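Local structure of HK97 Family Phage Portal Protein (Corynebacterium diphtheriae, 3KDR) at residues L26-V31 with L254-V259; F45-A49 with P60-M64; A66-D70 with H94-D98; L71-G75 with G124-L130; D139-V144 with G214-A218. The protein probably forms the twelve-subunit portal ring of an HK97-family phage, the channel through which DNA enters and leaves the capsid. All coordinates share one frame; numbering follows the deposited sequence.

Overall arrangement
Helix 60-74 links three of the five contacts. Interaction 2 sits at its start, interaction 3 in its middle and interaction 4 at its end. Centres of 2 and 3 are about 13 Å apart, and those of 3 and 4 about 11 Å. Interaction 1 joins helices 18-33 and 247-270, and touches all three through residues of helix 18-33. Its segments are far apart in sequence, and the other four contacts are nested between them. Interaction 5 stands apart, about 24 Å from interaction 1 and 36 Å from interaction 2 between centres. It pairs helices 134-152 and 208-225, probably the stem of the portal. Interactions 1 to 4 lie together around helix 60-74.

Interaction 1: residues L26-V31 with L254-V259; sequences LLSTTV and LVTFGV
V259 and V31 meet through methyl groups, V259 CG1 lying 3.4 Å from V31 CG2. The two side chains run past each other in opposite directions. The second methyl of V259, CG2, meets T30 and L27. It is 4.2 Å from T30 CG2 and equally near to L27 CD2. L27 also reaches the backbone of the other helix, with CD2 3.5 Å from G258 O. G258 has no side chain at this point, where the leucine methyl meets the backbone. At the other end of the contact L254 extends its CD2 branch toward L26. Its CG is anti to the backbone N (chi1 -178°), which carries the branch across to helix 18-33. L254 CD2 then lies 4.1 Å from L26 CD2, and the two leucines cross at about a right angle. T30 OG1 is nearby but turns back to hydrogen-bond L26 O in its own helix. Its methyl is thus left facing V255 and V259. The interface is apolar and buried. The axes of the short segments approach to 10.4 Å, and their directions differ by 114°. Both segments contain a wider pi-type turn. Helix 18-33 also packs on helix 60-74, with L27 on L72 and V31 on M64. F257 of a neighbouring subunit packs on L26 and L254, and helix 247-270 therefore also takes part in the ring interface.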
# COMPACT_ATOMS: atom_id res chain seq x y z
N LEU C 26 -26.72 18.85 -14.46
CA LEU C 26 -26.65 19.25 -13.06
C LEU C 26 -26.89 20.73 -12.92
O LEU C 26 -27.60 21.14 -12.05
CB LEU C 26 -25.30 18.88 -12.46
CG LEU C 26 -25.03 17.40 -12.20
CD1 LEU C 26 -23.58 17.14 -11.97
CD2 LEU C 26 -25.86 16.91 -11.02
N LEU C 27 -26.29 21.55 -13.75
CA LEU C 27 -26.44 23.00 -13.59
C LEU C 27 -27.79 23.51 -14.03
O LEU C 27 -28.52 24.11 -13.26
CB LEU C 27 -25.39 23.76 -14.39
CG LEU C 27 -23.94 23.66 -13.92
CD1 LEU C 27 -23.05 24.21 -14.99
CD2 LEU C 27 -23.65 24.37 -12.59
N SER C 28 -28.13 23.30 -15.29
CA SER C 28 -29.35 23.86 -15.83
C SER C 28 -30.64 23.31 -15.27
O SER C 28 -31.61 24.00 -15.25
CB SER C 28 -29.39 23.65 -17.32
OG SER C 28 -28.35 24.40 -17.92
N THR C 29 -30.68 22.05 -14.87
CA THR C 29 -31.93 21.48 -14.40
C THR C 29 -32.18 21.90 -12.98
O THR C 29 -33.33 22.04 -12.53
CB THR C 29 -31.92 19.97 -14.48
OG1 THR C 29 -30.84 19.49 -13.69
CG2 THR C 29 -31.69 19.55 -15.94
N THR C 30 -31.11 22.13 -12.25
CA THR C 30 -31.30 22.60 -10.89
C THR C 30 -31.90 23.98 -10.91
O THR C 30 -32.84 24.25 -10.23
CB THR C 30 -29.97 22.58 -10.19
OG1 THR C 30 -29.46 21.25 -10.31
CG2 THR C 30 -30.10 22.94 -8.75
N VAL C 31 -31.33 24.85 -11.74
CA VAL C 31 -31.85 26.18 -11.90
C VAL C 31 -33.29 26.07 -12.25
O VAL C 31 -34.12 26.61 -11.53
CB VAL C 31 -31.14 26.97 -13.00
CG1 VAL C 31 -31.87 28.23 -13.24
CG2 VAL C 31 -29.71 27.25 -12.60
N LEU C 254 -23.54 21.77 -4.64
CA LEU C 254 -23.73 22.06 -6.05
C LEU C 254 -24.30 23.47 -6.19
O LEU C 254 -23.84 24.29 -6.95
CB LEU C 254 -24.67 21.05 -6.66
CG LEU C 254 -24.91 21.22 -8.15
CD1 LEU C 254 -23.67 21.12 -8.92
CD2 LEU C 254 -25.86 20.18 -8.60
N VAL C 255 -25.34 23.72 -5.43
CA VAL C 255 -25.95 25.03 -5.39
C VAL C 255 -24.97 26.09 -4.97
O VAL C 255 -24.88 27.13 -5.63
CB VAL C 255 -27.11 25.05 -4.39
CG1 VAL C 255 -27.63 26.42 -4.22
CG2 VAL C 255 -28.24 24.09 -4.84
N THR C 256 -24.24 25.86 -3.87
CA THR C 256 -23.40 26.94 -3.35
C THR C 256 -22.35 27.41 -4.33
O THR C 256 -22.24 28.58 -4.58
CB THR C 256 -22.73 26.55 -2.08
OG1 THR C 256 -23.73 26.15 -1.16
CG2 THR C 256 -21.94 27.73 -1.54
N PHE C 257 -21.60 26.50 -4.91
CA PHE C 257 -20.58 26.92 -5.81
C PHE C 257 -20.95 26.79 -7.28
O PHE C 257 -20.52 27.57 -8.08
CB PHE C 257 -19.32 26.17 -5.50
CG PHE C 257 -18.92 26.29 -4.11
CD1 PHE C 257 -18.18 27.38 -3.66
CD2 PHE C 257 -19.30 25.34 -3.21
CE1 PHE C 257 -17.78 27.51 -2.36
CE2 PHE C 257 -18.91 25.47 -1.88
CZ PHE C 257 -18.15 26.58 -1.46
N GLY C 258 -21.77 25.84 -7.67
CA GLY C 258 -22.08 25.72 -9.08
C GLY C 258 -23.18 26.60 -9.63
O GLY C 258 -23.02 27.20 -10.67
N VAL C 259 -24.29 26.66 -8.95
CA VAL C 259 -25.52 27.20 -9.52
C VAL C 259 -25.80 28.61 -9.07
O VAL C 259 -26.43 29.36 -9.78
CB VAL C 259 -26.71 26.29 -9.11
CG1 VAL C 259 -27.96 26.70 -9.76
CG2 VAL C 259 -26.42 24.91 -9.46

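Interaction 2: residues F45-A49 with P60-M64; sequences FVPVA and PFHRM
R63 points its guanidinium into a bend of the 45-49 loop, where backbone carbonyls receive it. F45 O lies at the edge of the group, near its plane, 2.8 Å from R63 NH1. That bond is fairly straight, with an N-H...O angle of 151°. R63 NH2 makes a weaker bond to the same F45 O and a second weak one to V46 O, at 3.0 Å. V48 O is placed obliquely to the group, 3.1 Å from NH1, and that bond is weak too. A49 CB lies over one face of the guanidinium, 3.9 Å from NH1. The side chain leaves the helix with CG anti to the backbone N and bends at chi3 (60°), which turns the head into the loop. P60 lies against the same bend. Its CG is 3.4 Å from P47 O, and A49 CB is beside its ring. Three loop carbonyls thus share one cation, and this ties the irregular loop to the first turn of helix 60-74. R63 NH1 also bonds A92 O of strand 89-95, and W79 of strand 76-83 makes a cation-pi contact with R63. R63 thus joins loop, helix start and sheet, while F61 packs on helix 18-33.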
# COMPACT_ATOMS: atom_id res chain seq x y z
N PHE C 45 -45.45 37.08 -14.62
CA PHE C 45 -44.62 36.34 -15.58
C PHE C 45 -44.02 35.07 -14.98
O PHE C 45 -43.65 34.17 -15.72
CB PHE C 45 -43.54 37.22 -16.22
CG PHE C 45 -42.50 37.67 -15.28
CD1 PHE C 45 -41.49 36.85 -14.92
CD2 PHE C 45 -42.55 38.95 -14.75
CE1 PHE C 45 -40.53 37.24 -14.05
CE2 PHE C 45 -41.57 39.37 -13.87
CZ PHE C 45 -40.55 38.50 -13.52
N VAL C 46 -43.95 35.00 -13.66
CA VAL C 46 -43.28 33.86 -13.02
C VAL C 46 -43.97 32.52 -13.21
O VAL C 46 -43.31 31.55 -13.53
CB VAL C 46 -43.02 34.12 -11.53
CG1 VAL C 46 -42.65 32.89 -10.83
CG2 VAL C 46 -41.91 35.14 -11.37
N PRO C 47 -45.27 32.44 -13.01
CA PRO C 47 -46.05 31.20 -13.27
C PRO C 47 -46.46 30.95 -14.72
O PRO C 47 -46.92 29.87 -15.01
CB PRO C 47 -47.34 31.41 -12.47
CG PRO C 47 -47.38 32.84 -12.14
CD PRO C 47 -45.94 33.32 -12.06
N VAL C 48 -46.32 31.94 -15.60
CA VAL C 48 -46.86 31.87 -16.94
C VAL C 48 -45.75 32.17 -17.93
O VAL C 48 -45.16 33.23 -17.90
CB VAL C 48 -47.99 32.93 -17.11
CG1 VAL C 48 -48.51 32.99 -18.49
CG2 VAL C 48 -49.08 32.61 -16.23
N ALA C 49 -45.45 31.23 -18.82
CA ALA C 49 -44.51 31.50 -19.90
C ALA C 49 -45.35 31.69 -21.14
O ALA C 49 -45.66 32.82 -21.53
CB ALA C 49 -43.55 30.39 -20.07
N PRO C 60 -42.96 27.17 -17.82
CA PRO C 60 -42.02 28.00 -17.08
C PRO C 60 -40.74 27.27 -16.75
O PRO C 60 -39.72 27.91 -16.59
CB PRO C 60 -42.81 28.34 -15.81
CG PRO C 60 -44.19 28.32 -16.24
CD PRO C 60 -44.27 27.17 -17.17
N PHE C 61 -40.82 25.95 -16.63
CA PHE C 61 -39.67 25.09 -16.40
C PHE C 61 -38.79 25.10 -17.62
O PHE C 61 -37.59 25.31 -17.52
CB PHE C 61 -40.13 23.65 -16.10
CG PHE C 61 -39.01 22.64 -16.04
CD1 PHE C 61 -38.30 22.44 -14.87
CD2 PHE C 61 -38.67 21.87 -17.16
CE1 PHE C 61 -37.30 21.50 -14.81
CE2 PHE C 61 -37.64 20.93 -17.09
CZ PHE C 61 -36.98 20.75 -15.92
N HIS C 62 -39.35 24.88 -18.78
CA HIS C 62 -38.49 24.88 -19.96
C HIS C 62 -37.96 26.29 -20.25
O HIS C 62 -36.88 26.46 -20.78
CB HIS C 62 -39.19 24.21 -21.16
CG HIS C 62 -39.66 22.78 -20.86
ND1 HIS C 62 -38.85 21.66 -21.01
CD2 HIS C 62 -40.86 22.30 -20.42
CE1 HIS C 62 -39.53 20.58 -20.69
NE2 HIS C 62 -40.75 20.94 -20.31
N ARG C 63 -38.67 27.31 -19.81
CA ARG C 63 -38.20 28.65 -20.06
C ARG C 63 -36.94 28.86 -19.28
O ARG C 63 -36.00 29.42 -19.77
CB ARG C 63 -39.29 29.66 -19.68
CG ARG C 63 -38.78 31.09 -19.66
CD ARG C 63 -39.77 32.10 -19.07
NE ARG C 63 -40.12 31.80 -17.70
CZ ARG C 63 -41.20 32.29 -17.08
NH1 ARG C 63 -42.02 33.12 -17.71
NH2 ARG C 63 -41.48 31.96 -15.83
N MSE C 64 -36.92 28.41 -18.05
CA MSE C 64 -35.77 28.65 -17.25
C MSE C 64 -34.65 27.76 -17.72
O MSE C 64 -33.51 28.14 -17.71
CB MSE C 64 -36.07 28.37 -15.78
CG MSE C 64 -35.02 28.96 -14.80
SE MSE C 64 -34.59 30.81 -15.18
CE MSE C 64 -36.01 31.63 -14.14

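Interaction 3: residues A66-D70 with H94-D98; sequences ATADD and HIPLD. With SO4 (sulfate ion), chain I.
H94 NE2 donates a hydrogen bond to D70 OD1 over 2.8 Å, with an N-H...O angle of 159°. The oxygen lies close to the plane of the imidazole. The ring nitrogen, however, comes in from above the carboxylate plane, and the two planes are 49° apart. A66, one helical turn before D70, places CB over one face of the H94 ring, 3.5 Å from its centroid. This is a CH-pi contact almost on the ring normal. H94 CG is anti to its backbone N (chi1 167°), and this carries the ring from the strand to the helix. Here the middle of helix 60-74 packs against edge strand 89-95 of the antiparallel sheet and the turn that follows it. In that turn L97 sets CD1 3.4 Å from D70 OD2. The same OD2 forms a salt bridge with R11 of helix 11-14, so both carboxylate oxygens have a polar partner. That second partner would be expected to favour its charged form. A sulfate ion, probably from the crystallisation liquor, sits at the ND1 edge of H94. Its modelled distance there is too short to be reliable. T67 OG1 passes near H94 CD2 but bonds R63 O and W79 NE1.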
# COMPACT_ATOMS: atom_id res chain seq x y z
N ALA C 66 -34.01 26.60 -20.70
CA ALA C 66 -33.42 27.07 -21.93
C ALA C 66 -32.49 28.27 -21.67
O ALA C 66 -31.47 28.48 -22.35
CB ALA C 66 -34.50 27.45 -22.88
N THR C 67 -32.91 29.08 -20.72
CA THR C 67 -32.21 30.29 -20.31
C THR C 67 -30.91 29.99 -19.62
O THR C 67 -29.89 30.62 -19.86
CB THR C 67 -33.09 31.08 -19.31
OG1 THR C 67 -34.39 31.24 -19.89
CG2 THR C 67 -32.52 32.40 -19.01
N ALA C 68 -30.94 29.03 -18.72
CA ALA C 68 -29.74 28.61 -18.05
C ALA C 68 -28.78 28.14 -19.11
O ALA C 68 -27.63 28.44 -19.10
CB ALA C 68 -30.05 27.52 -17.09
N ASP C 69 -29.28 27.39 -20.07
CA ASP C 69 -28.45 26.88 -21.08
C ASP C 69 -27.87 27.97 -21.89
O ASP C 69 -26.69 27.97 -22.15
CB ASP C 69 -29.28 26.04 -21.99
CG ASP C 69 -29.28 24.60 -21.61
OD1 ASP C 69 -28.68 24.21 -20.58
OD2 ASP C 69 -29.88 23.84 -22.39
N ASP C 70 -28.70 28.91 -22.32
CA ASP C 70 -28.23 30.02 -23.13
C ASP C 70 -27.08 30.75 -22.43
O ASP C 70 -26.04 31.08 -22.99
CB ASP C 70 -29.35 31.00 -23.34
CG ASP C 70 -30.07 30.83 -24.66
OD1 ASP C 70 -31.02 31.63 -24.88
OD2 ASP C 70 -29.71 29.94 -25.46
N HIS C 94 -38.96 32.38 -23.37
CA HIS C 94 -37.63 32.32 -23.89
C HIS C 94 -37.66 32.11 -25.35
O HIS C 94 -38.41 31.29 -25.82
CB HIS C 94 -36.92 31.14 -23.30
CG HIS C 94 -35.64 30.81 -23.99
ND1 HIS C 94 -35.58 29.93 -25.04
CD2 HIS C 94 -34.38 31.24 -23.78
CE1 HIS C 94 -34.34 29.85 -25.46
NE2 HIS C 94 -33.59 30.63 -24.71
N ILE C 95 -36.81 32.83 -26.05
CA ILE C 95 -36.71 32.69 -27.51
C ILE C 95 -35.27 32.38 -27.88
O ILE C 95 -34.34 32.82 -27.20
CB ILE C 95 -37.10 33.99 -28.19
CG1 ILE C 95 -36.24 35.16 -27.68
CG2 ILE C 95 -38.49 34.30 -27.89
CD1 ILE C 95 -36.31 36.38 -28.50
N PRO C 96 -35.07 31.68 -28.97
CA PRO C 96 -33.74 31.14 -29.26
C PRO C 96 -32.78 32.19 -29.65
O PRO C 96 -33.21 33.23 -30.16
CB PRO C 96 -33.99 30.25 -30.47
CG PRO C 96 -35.44 29.86 -30.33
CD PRO C 96 -36.12 31.07 -29.79
N LEU C 97 -31.50 31.93 -29.49
CA LEU C 97 -30.53 32.95 -29.69
C LEU C 97 -30.49 33.40 -31.09
O LEU C 97 -30.20 34.56 -31.33
CB LEU C 97 -29.15 32.45 -29.32
CG LEU C 97 -28.78 32.58 -27.84
CD1 LEU C 97 -27.57 31.69 -27.52
CD2 LEU C 97 -28.57 34.06 -27.40
N ASP C 98 -30.76 32.49 -32.02
CA ASP C 98 -30.64 32.80 -33.45
C ASP C 98 -31.76 33.65 -33.96
O ASP C 98 -31.69 34.14 -35.06
CB ASP C 98 -30.52 31.55 -34.32
CG ASP C 98 -31.29 30.38 -33.78
OD1 ASP C 98 -30.99 29.93 -32.61
OD2 ASP C 98 -32.19 29.90 -34.53
S SO4 I . -36.75 27.20 -26.70
O1 SO4 I . -37.03 28.20 -25.66
O2 SO4 I . -36.81 25.87 -26.07
O3 SO4 I . -37.80 27.34 -27.72
O4 SO4 I . -35.37 27.40 -27.22

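Interaction 4: residues L71-G75 with G124-L130; sequences LLFNG and GIHGGLL
L72 and F73 present their carbonyls to the first residues of helix 129-132, and three backbone bonds cross the contact. L129 N donates to L72 O at 3.0 Å, and L130 N to F73 O at the same distance. The last turn of helix 60-74 thus meets N-H groups at the start of the next helix. A third bond joins G124 N to G75 O, at 2.9 Å. Two glycines lie where the backbones approach closely. G75 and G128 both have positive phi, and neither has a side chain between the two backbones. The CA of G128, the N-cap residue, lies 3.5 Å from L72 O in a CA-H...O contact. H126 sets its ring edge against L72 O, while its ND1 accepts a bond from G128 N within the same turn. Apolar contacts flank the bonds. L72 CG is 4.1 Å from L129 CD1, and L130 CG lies at the edge of the F73 ring. L72 and L129 also pack on M226, and F73 on helix 11-14. The contact joins the end of helix 60-74 to the loop leaving strand 119-123, where R24 of a neighbouring subunit bonds I125 O.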
# COMPACT_ATOMS: atom_id res chain seq x y z
N LEU C 71 -27.27 30.99 -21.16
CA LEU C 71 -26.31 31.75 -20.40
C LEU C 71 -25.02 31.02 -20.32
O LEU C 71 -23.98 31.59 -20.47
CB LEU C 71 -26.84 31.97 -19.00
CG LEU C 71 -27.42 33.34 -18.67
CD1 LEU C 71 -27.68 34.22 -19.87
CD2 LEU C 71 -28.66 33.10 -17.88
N LEU C 72 -25.10 29.74 -20.05
CA LEU C 72 -23.93 28.92 -19.85
C LEU C 72 -23.03 28.81 -21.06
O LEU C 72 -21.83 28.99 -20.95
CB LEU C 72 -24.47 27.56 -19.58
CG LEU C 72 -23.63 26.46 -18.99
CD1 LEU C 72 -23.00 26.87 -17.69
CD2 LEU C 72 -24.62 25.35 -18.74
N PHE C 73 -23.63 28.48 -22.20
CA PHE C 73 -22.93 28.34 -23.47
C PHE C 73 -22.67 29.59 -24.22
O PHE C 73 -21.61 29.71 -24.82
CB PHE C 73 -23.72 27.43 -24.37
CG PHE C 73 -23.67 26.03 -23.95
CD1 PHE C 73 -22.57 25.26 -24.26
CD2 PHE C 73 -24.67 25.47 -23.21
CE1 PHE C 73 -22.48 23.98 -23.86
CE2 PHE C 73 -24.58 24.16 -22.81
CZ PHE C 73 -23.47 23.42 -23.15
N ASN C 74 -23.63 30.51 -24.26
CA ASN C 74 -23.49 31.70 -25.09
C ASN C 74 -23.31 32.99 -24.33
O ASN C 74 -22.98 33.99 -24.90
CB ASN C 74 -24.68 31.78 -25.99
CG ASN C 74 -24.53 30.89 -27.14
OD1 ASN C 74 -23.86 31.25 -28.09
ND2 ASN C 74 -25.09 29.69 -27.06
N GLY C 75 -23.53 33.00 -23.04
CA GLY C 75 -23.24 34.22 -22.27
C GLY C 75 -24.39 35.21 -22.16
O GLY C 75 -24.27 36.20 -21.43
N GLY C 124 -24.80 36.75 -18.61
CA GLY C 124 -24.41 35.63 -17.78
C GLY C 124 -23.31 35.98 -16.83
O GLY C 124 -23.22 37.08 -16.41
N ILE C 125 -22.46 35.00 -16.53
CA ILE C 125 -21.32 35.18 -15.65
C ILE C 125 -19.99 35.28 -16.41
O ILE C 125 -18.96 35.65 -15.83
CB ILE C 125 -21.27 34.09 -14.63
CG1 ILE C 125 -21.07 32.73 -15.29
CG2 ILE C 125 -22.55 34.08 -13.87
CD1 ILE C 125 -21.17 31.57 -14.33
N HIS C 126 -20.04 34.98 -17.71
CA HIS C 126 -18.88 35.14 -18.59
C HIS C 126 -19.39 35.16 -20.01
O HIS C 126 -20.55 35.40 -20.22
CB HIS C 126 -17.84 34.02 -18.37
CG HIS C 126 -18.41 32.64 -18.27
ND1 HIS C 126 -19.25 32.09 -19.21
CD2 HIS C 126 -18.23 31.69 -17.33
CE1 HIS C 126 -19.58 30.86 -18.85
NE2 HIS C 126 -18.97 30.59 -17.71
N GLY C 127 -18.58 34.85 -20.99
CA GLY C 127 -19.00 35.03 -22.35
C GLY C 127 -19.52 33.78 -22.97
O GLY C 127 -19.74 33.72 -24.18
N GLY C 128 -19.66 32.74 -22.17
CA GLY C 128 -20.16 31.48 -22.68
C GLY C 128 -19.06 30.49 -22.95
O GLY C 128 -17.99 30.83 -23.48
N LEU C 129 -19.33 29.26 -22.59
CA LEU C 129 -18.40 28.18 -22.79
C LEU C 129 -18.06 27.96 -24.26
O LEU C 129 -17.00 27.46 -24.59
CB LEU C 129 -19.00 26.89 -22.26
CG LEU C 129 -19.20 26.91 -20.76
CD1 LEU C 129 -19.92 25.66 -20.44
CD2 LEU C 129 -17.86 27.02 -20.02
N LEU C 130 -18.99 28.29 -25.14
CA LEU C 130 -18.68 28.22 -26.55
C LEU C 130 -17.63 29.20 -26.92
O LEU C 130 -16.94 28.98 -27.86
CB LEU C 130 -19.89 28.46 -27.41
CG LEU C 130 -20.89 27.31 -27.39
CD1 LEU C 130 -22.03 27.68 -28.26
CD2 LEU C 130 -20.27 25.98 -27.83

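Interaction 5: residues D139-V144 with G214-A218; sequences DARNLV and GRNAA
Segments 139-144 and 214-218 are helical and nearly antiparallel, at 153°, with axes 9.2 Å apart at closest approach. A140 and A218 make the closest CA pairing. Their methyl groups meet, CB to CB, at 4.0 Å, and small side chains at this point allow the helices to come near. One turn along, L143 lies against the backbone of the partner helix. Its CD1 is 3.3 Å from G214 O, and CD2 is 3.7 Å from R215 N. CD1 also touches A218 CB at 4.1 Å, which places the leucine between G214 and A218. Two antiparallel helices of this kind form the stem in phage portals, and helices 134-152 and 208-225 are consistent with that element. V144 rests on R215 beyond the leucine. The valine methyls lie over one face of the guanidinium, with CG2 3.8 Å from R215 NE. R215 is extended from CG to NE, and its charged end passes along V144 toward the subunit boundary. There NH2 forms a salt bridge with D221 of a neighbouring subunit. D139 has a long, weak ion pair with R215 of another neighbouring subunit, and V144 packs on D139 of the subunit that supplies D221.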
# COMPACT_ATOMS: atom_id res chain seq x y z
N ASP C 139 -10.51 19.18 -27.56
CA ASP C 139 -9.59 18.26 -26.96
C ASP C 139 -10.33 17.12 -26.27
O ASP C 139 -9.91 16.00 -26.34
CB ASP C 139 -8.72 19.01 -25.94
CG ASP C 139 -7.82 18.04 -25.07
OD1 ASP C 139 -7.01 17.27 -25.71
OD2 ASP C 139 -7.91 18.06 -23.78
N ALA C 140 -11.41 17.42 -25.58
CA ALA C 140 -12.11 16.38 -24.81
C ALA C 140 -12.71 15.36 -25.74
O ALA C 140 -12.68 14.16 -25.45
CB ALA C 140 -13.18 16.97 -23.97
N ARG C 141 -13.26 15.82 -26.85
CA ARG C 141 -13.91 14.92 -27.73
C ARG C 141 -12.85 14.22 -28.50
O ARG C 141 -12.99 13.05 -28.80
CB ARG C 141 -14.80 15.70 -28.66
CG ARG C 141 -15.69 14.84 -29.52
CD ARG C 141 -16.10 15.61 -30.78
NE ARG C 141 -14.95 16.26 -31.38
CZ ARG C 141 -15.06 17.17 -32.33
NH1 ARG C 141 -16.29 17.54 -32.77
NH2 ARG C 141 -13.94 17.71 -32.83
N ASN C 142 -11.79 14.93 -28.86
CA ASN C 142 -10.78 14.34 -29.75
C ASN C 142 -10.06 13.20 -29.13
O ASN C 142 -9.66 12.29 -29.79
CB ASN C 142 -9.75 15.36 -30.21
CG ASN C 142 -10.19 16.09 -31.46
OD1 ASN C 142 -9.47 16.94 -31.96
ND2 ASN C 142 -11.38 15.77 -31.96
N LEU C 143 -9.89 13.30 -27.83
CA LEU C 143 -9.24 12.29 -27.01
C LEU C 143 -9.93 10.96 -27.04
O LEU C 143 -9.29 9.92 -27.05
CB LEU C 143 -9.21 12.74 -25.57
CG LEU C 143 -7.80 12.78 -25.04
CD1 LEU C 143 -7.67 13.76 -23.93
CD2 LEU C 143 -7.49 11.43 -24.56
N VAL C 144 -11.25 10.98 -27.03
CA VAL C 144 -11.99 9.74 -27.08
C VAL C 144 -11.81 9.05 -28.44
O VAL C 144 -11.60 7.84 -28.52
CB VAL C 144 -13.47 9.94 -26.73
CG1 VAL C 144 -14.19 8.62 -26.79
CG2 VAL C 144 -13.56 10.53 -25.31
N GLY C 214 -5.15 11.41 -20.20
CA GLY C 214 -5.63 12.59 -20.86
C GLY C 214 -7.12 12.64 -20.79
O GLY C 214 -7.71 13.70 -20.66
N ARG C 215 -7.72 11.47 -20.87
CA ARG C 215 -9.14 11.37 -20.84
C ARG C 215 -9.68 11.88 -19.55
O ARG C 215 -10.66 12.60 -19.54
CB ARG C 215 -9.61 9.93 -20.97
CG ARG C 215 -10.86 9.82 -21.81
CD ARG C 215 -11.43 8.45 -21.82
NE ARG C 215 -12.82 8.38 -22.27
CZ ARG C 215 -13.33 7.31 -22.86
NH1 ARG C 215 -12.60 6.25 -23.17
NH2 ARG C 215 -14.58 7.28 -23.18
N ASN C 216 -9.06 11.49 -18.46
CA ASN C 216 -9.57 11.95 -17.19
C ASN C 216 -9.35 13.39 -17.01
O ASN C 216 -10.20 14.09 -16.56
CB ASN C 216 -9.02 11.21 -15.99
CG ASN C 216 -9.89 11.49 -14.76
OD1 ASN C 216 -11.11 11.22 -14.78
ND2 ASN C 216 -9.31 12.12 -13.72
N ALA C 217 -8.15 13.82 -17.36
CA ALA C 217 -7.78 15.21 -17.34
C ALA C 217 -8.78 16.03 -18.17
O ALA C 217 -9.16 17.13 -17.81
CB ALA C 217 -6.39 15.35 -17.88
N ALA C 218 -9.19 15.49 -19.31
CA ALA C 218 -10.11 16.24 -20.15
C ALA C 218 -11.38 16.45 -19.34
O ALA C 218 -11.95 17.55 -19.31
CB ALA C 218 -10.37 15.52 -21.46